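Local coordinates for protein aminotransferase (Psychrobacter arcticus 273-4, PDB 3IF2) that probably transfers amino groups between amino acids and keto acids with pyridoxal 5'-phosphate as cofactor, perhaps as a valine-pyruvate transaminase, at residues G114-N117 and A118-Y121; E295-S298 and A299-V303; T309-G312 and A313-T317. One frame throughout, in Å; residues are numbered along the deposited sequence.

In the fold
Three local helical contacts follow one another along the chain, neither nested nor crossed; the first holds the cofactor phosphate and all three reach the second subunit. Interaction 1 opens helix 115-125, just after strand 109-112; no intervening residues separate its halves, so it closes only helical turns, as do the others. Interaction 2 lies on helix 291-305, and interaction 3 starts the next helix, 311-321. Interactions 1 and 2 touch: Tyr121 OH lies 2.7 Å from Asn301 OD1, a probable hydrogen bond joining the two helices. Interaction 3 stands apart, its centre about 17 Å from that of interaction 1.

Interaction 1: G114-N117 and A118-Y121; sequences GSQN and AFFY. With PLP (pyridoxal-5'-phosphate), chain C.
Phe119 meets Ser115 twice, through its backbone N-H and through its ring. Main-chain bonds give the frame: Phe119 N donates to Ser115 O at 2.9 Å, Phe120 N to Gln116 O with an N-H...O angle of 163°, and Tyr121 N to Asn117 O, while the first of the series, Ala118 N to Gly114 O, is long and weak. Bonds to the cofactor come from the helix start. Ser115 N reaches O2P of PLP at 2.8 Å and Gln116 N reaches O1P at 3.1 Å, and the helix dipole probably strengthens this grip on the phosphate. Gly114, at the N-cap, suits the place because a CB there would run into O1P. Aromatic contacts form a third group. With CG beside the backbone N (chi1 -48°), the Phe119 ring lays one face on Ser115 O, 3.0 Å from its plane, and turns its edge to PLP, CE2 standing 3.7 Å from C6. Were an alanine here, PLP C6 would probably lose the phenyl edge beside it and the Ser115 carbonyl its aromatic cover. Tyr121 repeats the pattern two residues on, with a ring face over Asn117 O, its ring plane 49° from the Asn117 amide. That amide's OD1 accepts from Asn113 N, and Gln116 NE2 donates to Val303 O of the second subunit. Asn217, Asp245, Ser273, Ser275 and Arg283 of the same chain, with Tyr79 of the second subunit, add further hydrogen bonds to this PLP, in a site where a helix N terminus holds the phosphate, as in fold type I PLP-dependent aminotransferases.

Interaction 2: E295-S298 and A299-V303; sequences EAVS and AMNAV
From Glu295 to Ala302 the backbone runs as a regular alpha helix, with Ala299, Met300, Asn301 and Ala302 each donating N-H to the carbonyl four residues earlier; the shortest of these bonds, Asn301 N to Val297 O, is 2.8 Å long with an N-H...O angle of 166°. The ladder slackens at its end, where the bonds of Val303 N to Ala299 O and Met300 O are weak. Val297 and Asn301 lie side by side and point the same way. Val297 sets CG1 anti to its backbone N (chi1 177°), which brings that methyl within 4.1 Å of Asn301 ND2. The Asn301 amide is fixed in its rotation by four partners: ND2 donates to Leu111 O and Pro82 O, and OD1 takes the Tyr121 hydroxyl and, from a turn further along its own helix, Asn305 ND2. Helix 291-305 follows strand 285-288 of the large mixed sheet in this fold type I enzyme and lies against helix 115-125, whose N terminus holds the cofactor phosphate. On the Tyr121 and Leu125 side, Met300, present as selenomethionine, turns CG beside its backbone N (chi1 -74°), leaving it 3.4 Å from Ala296 O, and then runs out extended to the selenium. Ala299 CB sits over the preceding turn, 3.5 Å from Glu295 O. The second subunit packs on this helix: Ala296 on its Phe4, Ala299 on its Phe11, Met300 on its Phe7 and Val303 on its Val161.

Interaction 3: T309-G312 and A313-T317; sequences TRFG and AAIAT
Ala313 O is gripped twice by Thr317, whose backbone N comes to 2.9 Å and whose OG1 donates at 2.6 Å, from opposite faces of the carbonyl plane. The hydroxyl stands above that plane, 44° out of it. Across the turn, Ala314 N donates to the carbonyl of Arg310, the N-cap residue, at 2.9 Å and in the carbonyl plane, and Ala316 N to Gly312 O in the same way. One water links the turn to the approaching loop, accepting from Ala313 N at 3.2 Å and donating weakly to Thr309 O. The apolar part of the contact is carried by Phe311. Phe311 lays one ring face over Ala314 CB, which stands 4.3 Å above the ring centre, while Ile315, bent at chi2 (54°), brings CD1 obliquely to 3.3 Å from Phe311 CE2. Beyond the pair, the ring meets Phe311 of the second subunit with nearly parallel planes, and the Arg310 guanidinium forms a salt bridge with Asp85. The chemistry implies a helix start secured on both counts: a water takes up the Ala313 N-H, the salt bridge ties the N-cap side chain to the loop before helix 86-100, and aromatic packing anchors the apolar side at the dimer interface.

Interaction 1: G114-N117 and A118-Y121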
loop_
_atom_site.group_PDB
_atom_site.type_symbol
_atom_site.label_atom_id
_atom_site.label_comp_id
_atom_site.label_asym_id
_atom_site.label_seq_id
_atom_site.Cartn_x
_atom_site.Cartn_y
_atom_site.Cartn_z
ATOM N N GLY A 114 1.659 6.424 0.486
ATOM C CA GLY A 114 2.944 7.092 0.749
ATOM C C GLY A 114 3.709 7.251 -0.571
ATOM O O GLY A 114 3.403 6.563 -1.559
ATOM N N SER A 115 4.669 8.174 -0.627
ATOM C CA SER A 115 5.500 8.360 -1.839
ATOM C C SER A 115 6.352 7.132 -2.175
ATOM O O SER A 115 6.701 6.939 -3.315
ATOM C CB SER A 115 6.381 9.609 -1.744
ATOM O OG SER A 115 5.590 10.756 -1.955
ATOM N N GLN A 116 6.667 6.296 -1.174
ATOM C CA GLN A 116 7.421 5.043 -1.383
ATOM C C GLN A 116 6.668 4.113 -2.360
ATOM O O GLN A 116 7.268 3.491 -3.248
ATOM C CB GLN A 116 7.643 4.314 -0.052
ATOM C CG GLN A 116 8.584 3.070 -0.118
ATOM C CD GLN A 116 10.015 3.411 -0.455
ATOM O OE1 GLN A 116 10.464 4.546 -0.248
ATOM N NE2 GLN A 116 10.750 2.423 -0.957
ATOM N N ASN A 117 5.349 4.036 -2.171
ATOM C CA ASN A 117 4.445 3.298 -3.046
ATOM C C ASN A 117 4.525 3.913 -4.449
ATOM O O ASN A 117 4.574 3.191 -5.452
ATOM C CB ASN A 117 3.024 3.389 -2.456
ATOM C CG ASN A 117 2.108 2.272 -2.867
ATOM O OD1 ASN A 117 0.905 2.485 -3.063
ATOM N ND2 ASN A 117 2.636 1.067 -2.913
ATOM N N ALA A 118 4.584 5.245 -4.518
ATOM C CA ALA A 118 4.759 5.942 -5.797
ATOM C C ALA A 118 6.073 5.531 -6.493
ATOM O O ALA A 118 6.065 5.288 -7.693
ATOM C CB ALA A 118 4.689 7.454 -5.630
ATOM N N PHE A 119 7.174 5.406 -5.749
ATOM C CA PHE A 119 8.462 5.045 -6.366
ATOM C C PHE A 119 8.514 3.593 -6.782
ATOM O O PHE A 119 9.116 3.293 -7.810
ATOM C CB PHE A 119 9.664 5.411 -5.503
ATOM C CG PHE A 119 9.605 6.795 -4.994
ATOM C CD1 PHE A 119 9.408 7.876 -5.865
ATOM C CD2 PHE A 119 9.712 7.043 -3.635
ATOM C CE1 PHE A 119 9.333 9.177 -5.375
ATOM C CE2 PHE A 119 9.630 8.313 -3.155
ATOM C CZ PHE A 119 9.444 9.388 -4.025
ATOM N N PHE A 120 7.894 2.704 -5.999
ATOM C CA PHE A 120 7.769 1.297 -6.379
ATOM C C PHE A 120 7.035 1.197 -7.732
ATOM O O PHE A 120 7.458 0.453 -8.600
ATOM C CB PHE A 120 7.079 0.463 -5.294
ATOM C CG PHE A 120 6.814 -0.954 -5.714
ATOM C CD1 PHE A 120 7.855 -1.867 -5.791
ATOM C CD2 PHE A 120 5.540 -1.369 -6.070
ATOM C CE1 PHE A 120 7.633 -3.191 -6.209
ATOM C CE2 PHE A 120 5.305 -2.686 -6.482
ATOM C CZ PHE A 120 6.352 -3.600 -6.545
ATOM N N TYR A 121 5.978 1.986 -7.918
ATOM C CA TYR A 121 5.286 2.007 -9.200
ATOM C C TYR A 121 6.143 2.641 -10.301
ATOM O O TYR A 121 6.431 1.964 -11.303
ATOM C CB TYR A 121 3.917 2.722 -9.142
ATOM C CG TYR A 121 2.839 2.107 -8.251
ATOM C CD1 TYR A 121 2.817 0.752 -7.910
ATOM C CD2 TYR A 121 1.771 2.899 -7.828
ATOM C CE1 TYR A 121 1.786 0.229 -7.114
ATOM C CE2 TYR A 121 0.746 2.405 -7.050
ATOM C CZ TYR A 121 0.745 1.074 -6.682
ATOM O OH TYR A 121 -0.288 0.577 -5.940
HETATM N N1 PLP C . 11.335 10.951 -0.418
HETATM C C2 PLP C . 12.367 11.266 0.440
HETATM C C2A PLP C . 13.446 12.165 -0.073
HETATM C C3 PLP C . 12.366 10.754 1.758
HETATM O O3 PLP C . 13.369 11.044 2.644
HETATM C C4 PLP C . 11.321 9.898 2.180
HETATM C C4A PLP C . 11.515 9.162 3.501
HETATM O O4A PLP C . 10.624 9.123 4.359
HETATM C C5 PLP C . 10.264 9.584 1.263
HETATM C C6 PLP C . 10.307 10.134 -0.032
HETATM C C5A PLP C . 9.100 8.632 1.603
HETATM O O4P PLP C . 8.003 9.268 2.224
HETATM P P PLP C . 6.589 8.523 2.363
HETATM O O1P PLP C . 6.407 7.134 1.801
HETATM O O2P PLP C . 5.693 9.463 1.631
HETATM O O3P PLP C . 6.324 8.476 3.816
#

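Interaction 2: E295-S298 and A299-V303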
loop_
_atom_site.group_PDB
_atom_site.type_symbol
_atom_site.label_atom_id
_atom_site.label_comp_id
_atom_site.label_asym_id
_atom_site.label_seq_id
_atom_site.Cartn_x
_atom_site.Cartn_y
_atom_site.Cartn_z
ATOM N N GLU A 295 -3.144 7.141 -15.270
ATOM C CA GLU A 295 -3.902 5.919 -15.609
ATOM C C GLU A 295 -3.132 4.665 -15.220
ATOM O O GLU A 295 -3.722 3.726 -14.694
ATOM C CB GLU A 295 -4.308 5.862 -17.088
ATOM C CG GLU A 295 -5.431 6.812 -17.437
ATOM C CD GLU A 295 -5.554 7.099 -18.931
ATOM O OE1 GLU A 295 -5.119 6.275 -19.770
ATOM O OE2 GLU A 295 -6.072 8.184 -19.267
ATOM N N ALA A 296 -1.825 4.667 -15.464
ATOM C CA ALA A 296 -0.930 3.553 -15.075
ATOM C C ALA A 296 -0.941 3.335 -13.567
ATOM O O ALA A 296 -1.131 2.198 -13.104
ATOM C CB ALA A 296 0.497 3.805 -15.557
ATOM N N VAL A 297 -0.771 4.427 -12.818
ATOM C CA VAL A 297 -0.781 4.390 -11.348
ATOM C C VAL A 297 -2.115 3.883 -10.817
ATOM O O VAL A 297 -2.152 3.034 -9.901
ATOM C CB VAL A 297 -0.427 5.772 -10.704
ATOM C CG1 VAL A 297 -0.515 5.719 -9.166
ATOM C CG2 VAL A 297 0.978 6.193 -11.130
ATOM N N SER A 298 -3.196 4.381 -11.410
ATOM C CA SER A 298 -4.575 3.979 -11.059
ATOM C C SER A 298 -4.749 2.479 -11.240
ATOM O O SER A 298 -5.208 1.778 -10.325
ATOM C CB SER A 298 -5.603 4.747 -11.926
ATOM O OG SER A 298 -6.928 4.235 -11.833
ATOM N N ALA A 299 -4.365 1.987 -12.427
ATOM C CA ALA A 299 -4.489 0.554 -12.755
ATOM C C ALA A 299 -3.662 -0.320 -11.803
ATOM O O ALA A 299 -4.129 -1.391 -11.381
ATOM C CB ALA A 299 -4.136 0.264 -14.231
HETATM N N MSE A 300 -2.450 0.142 -11.479
HETATM C CA MSE A 300 -1.582 -0.530 -10.503
HETATM C C MSE A 300 -2.187 -0.540 -9.065
HETATM O O MSE A 300 -2.111 -1.564 -8.372
HETATM C CB MSE A 300 -0.180 0.087 -10.504
HETATM C CG MSE A 300 0.644 -0.298 -11.709
HETATM SE SE MSE A 300 2.367 0.586 -11.660
HETATM C CE MSE A 300 3.121 -0.024 -13.354
ATOM N N ASN A 301 -2.725 0.598 -8.622
ATOM C CA ASN A 301 -3.445 0.676 -7.328
ATOM C C ASN A 301 -4.553 -0.341 -7.269
ATOM O O ASN A 301 -4.628 -1.076 -6.310
ATOM C CB ASN A 301 -4.034 2.090 -7.044
ATOM C CG ASN A 301 -3.040 3.034 -6.364
ATOM O OD1 ASN A 301 -2.112 2.599 -5.684
ATOM N ND2 ASN A 301 -3.291 4.328 -6.475
ATOM N N ALA A 302 -5.370 -0.420 -8.322
ATOM C CA ALA A 302 -6.461 -1.430 -8.411
ATOM C C ALA A 302 -5.989 -2.853 -8.124
ATOM O O ALA A 302 -6.605 -3.545 -7.348
ATOM C CB ALA A 302 -7.146 -1.386 -9.768
ATOM N N VAL A 303 -4.865 -3.257 -8.706
ATOM C CA VAL A 303 -4.375 -4.629 -8.576
ATOM C C VAL A 303 -3.624 -4.847 -7.257
ATOM O O VAL A 303 -3.884 -5.815 -6.546
ATOM C CB VAL A 303 -3.481 -5.031 -9.812
ATOM C CG1 VAL A 303 -3.014 -6.461 -9.693
ATOM C CG2 VAL A 303 -4.238 -4.850 -11.110
#

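Interaction 3: T309-G312 and A313-T317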
loop_
_atom_site.group_PDB
_atom_site.type_symbol
_atom_site.label_atom_id
_atom_site.label_comp_id
_atom_site.label_asym_id
_atom_site.label_seq_id
_atom_site.Cartn_x
_atom_site.Cartn_y
_atom_site.Cartn_z
ATOM N N THR A 309 -5.190 4.429 0.552
ATOM C CA THR A 309 -5.677 4.885 1.852
ATOM C C THR A 309 -6.311 6.259 1.727
ATOM O O THR A 309 -5.984 7.001 0.798
ATOM C CB THR A 309 -4.530 4.867 2.870
ATOM O OG1 THR A 309 -5.091 4.829 4.166
ATOM C CG2 THR A 309 -3.615 6.038 2.715
ATOM N N ARG A 310 -7.254 6.589 2.602
ATOM C CA ARG A 310 -7.889 7.912 2.493
ATOM C C ARG A 310 -7.965 8.794 3.723
ATOM O O ARG A 310 -8.362 9.953 3.588
ATOM C CB ARG A 310 -9.236 7.801 1.781
ATOM C CG ARG A 310 -10.286 7.009 2.465
ATOM C CD ARG A 310 -11.460 6.707 1.523
ATOM N NE ARG A 310 -12.103 7.916 1.005
ATOM C CZ ARG A 310 -13.298 7.989 0.407
ATOM N NH1 ARG A 310 -14.095 6.931 0.279
ATOM N NH2 ARG A 310 -13.722 9.177 -0.033
ATOM N N PHE A 311 -7.492 8.338 4.872
ATOM C CA PHE A 311 -7.651 9.165 6.031
ATOM C C PHE A 311 -6.721 10.368 6.070
ATOM O O PHE A 311 -7.083 11.415 6.648
ATOM C CB PHE A 311 -7.713 8.389 7.359
ATOM C CG PHE A 311 -8.685 9.018 8.288
ATOM C CD1 PHE A 311 -10.062 8.735 8.151
ATOM C CD2 PHE A 311 -8.287 10.023 9.156
ATOM C CE1 PHE A 311 -11.019 9.396 8.938
ATOM C CE2 PHE A 311 -9.230 10.695 9.966
ATOM C CZ PHE A 311 -10.598 10.389 9.849
ATOM N N GLY A 312 -5.545 10.227 5.455
ATOM C CA GLY A 312 -4.630 11.338 5.290
ATOM C C GLY A 312 -5.297 12.402 4.424
ATOM O O GLY A 312 -5.287 13.596 4.771
ATOM N N ALA A 313 -5.894 11.951 3.320
ATOM C CA ALA A 313 -6.697 12.789 2.421
ATOM C C ALA A 313 -7.810 13.521 3.180
ATOM O O ALA A 313 -8.024 14.700 2.975
ATOM C CB ALA A 313 -7.315 11.928 1.291
ATOM N N ALA A 314 -8.500 12.804 4.062
ATOM C CA ALA A 314 -9.612 13.364 4.830
ATOM C C ALA A 314 -9.156 14.542 5.694
ATOM O O ALA A 314 -9.811 15.579 5.692
ATOM C CB ALA A 314 -10.301 12.293 5.654
ATOM N N ILE A 315 -8.027 14.397 6.390
ATOM C CA ILE A 315 -7.485 15.495 7.205
ATOM C C ILE A 315 -7.037 16.662 6.329
ATOM O O ILE A 315 -7.390 17.812 6.614
ATOM C CB ILE A 315 -6.268 15.084 8.135
ATOM C CG1 ILE A 315 -6.711 14.606 9.508
ATOM C CG2 ILE A 315 -5.397 16.302 8.491
ATOM C CD1 ILE A 315 -7.651 13.554 9.481
ATOM N N ALA A 316 -6.275 16.353 5.283
ATOM C CA ALA A 316 -5.615 17.369 4.460
ATOM C C ALA A 316 -6.515 18.153 3.528
ATOM O O ALA A 316 -6.188 19.307 3.210
ATOM C CB ALA A 316 -4.462 16.746 3.681
ATOM N N THR A 317 -7.639 17.555 3.114
ATOM C CA THR A 317 -8.584 18.190 2.163
ATOM C C THR A 317 -8.991 19.630 2.547
ATOM O O THR A 317 -8.768 20.525 1.745
ATOM C CB THR A 317 -9.813 17.269 1.865
ATOM O OG1 THR A 317 -9.358 16.096 1.184
ATOM C CG2 THR A 317 -10.881 17.962 1.015
HETATM O O HOH W 1 -4.876 9.040 2.612
#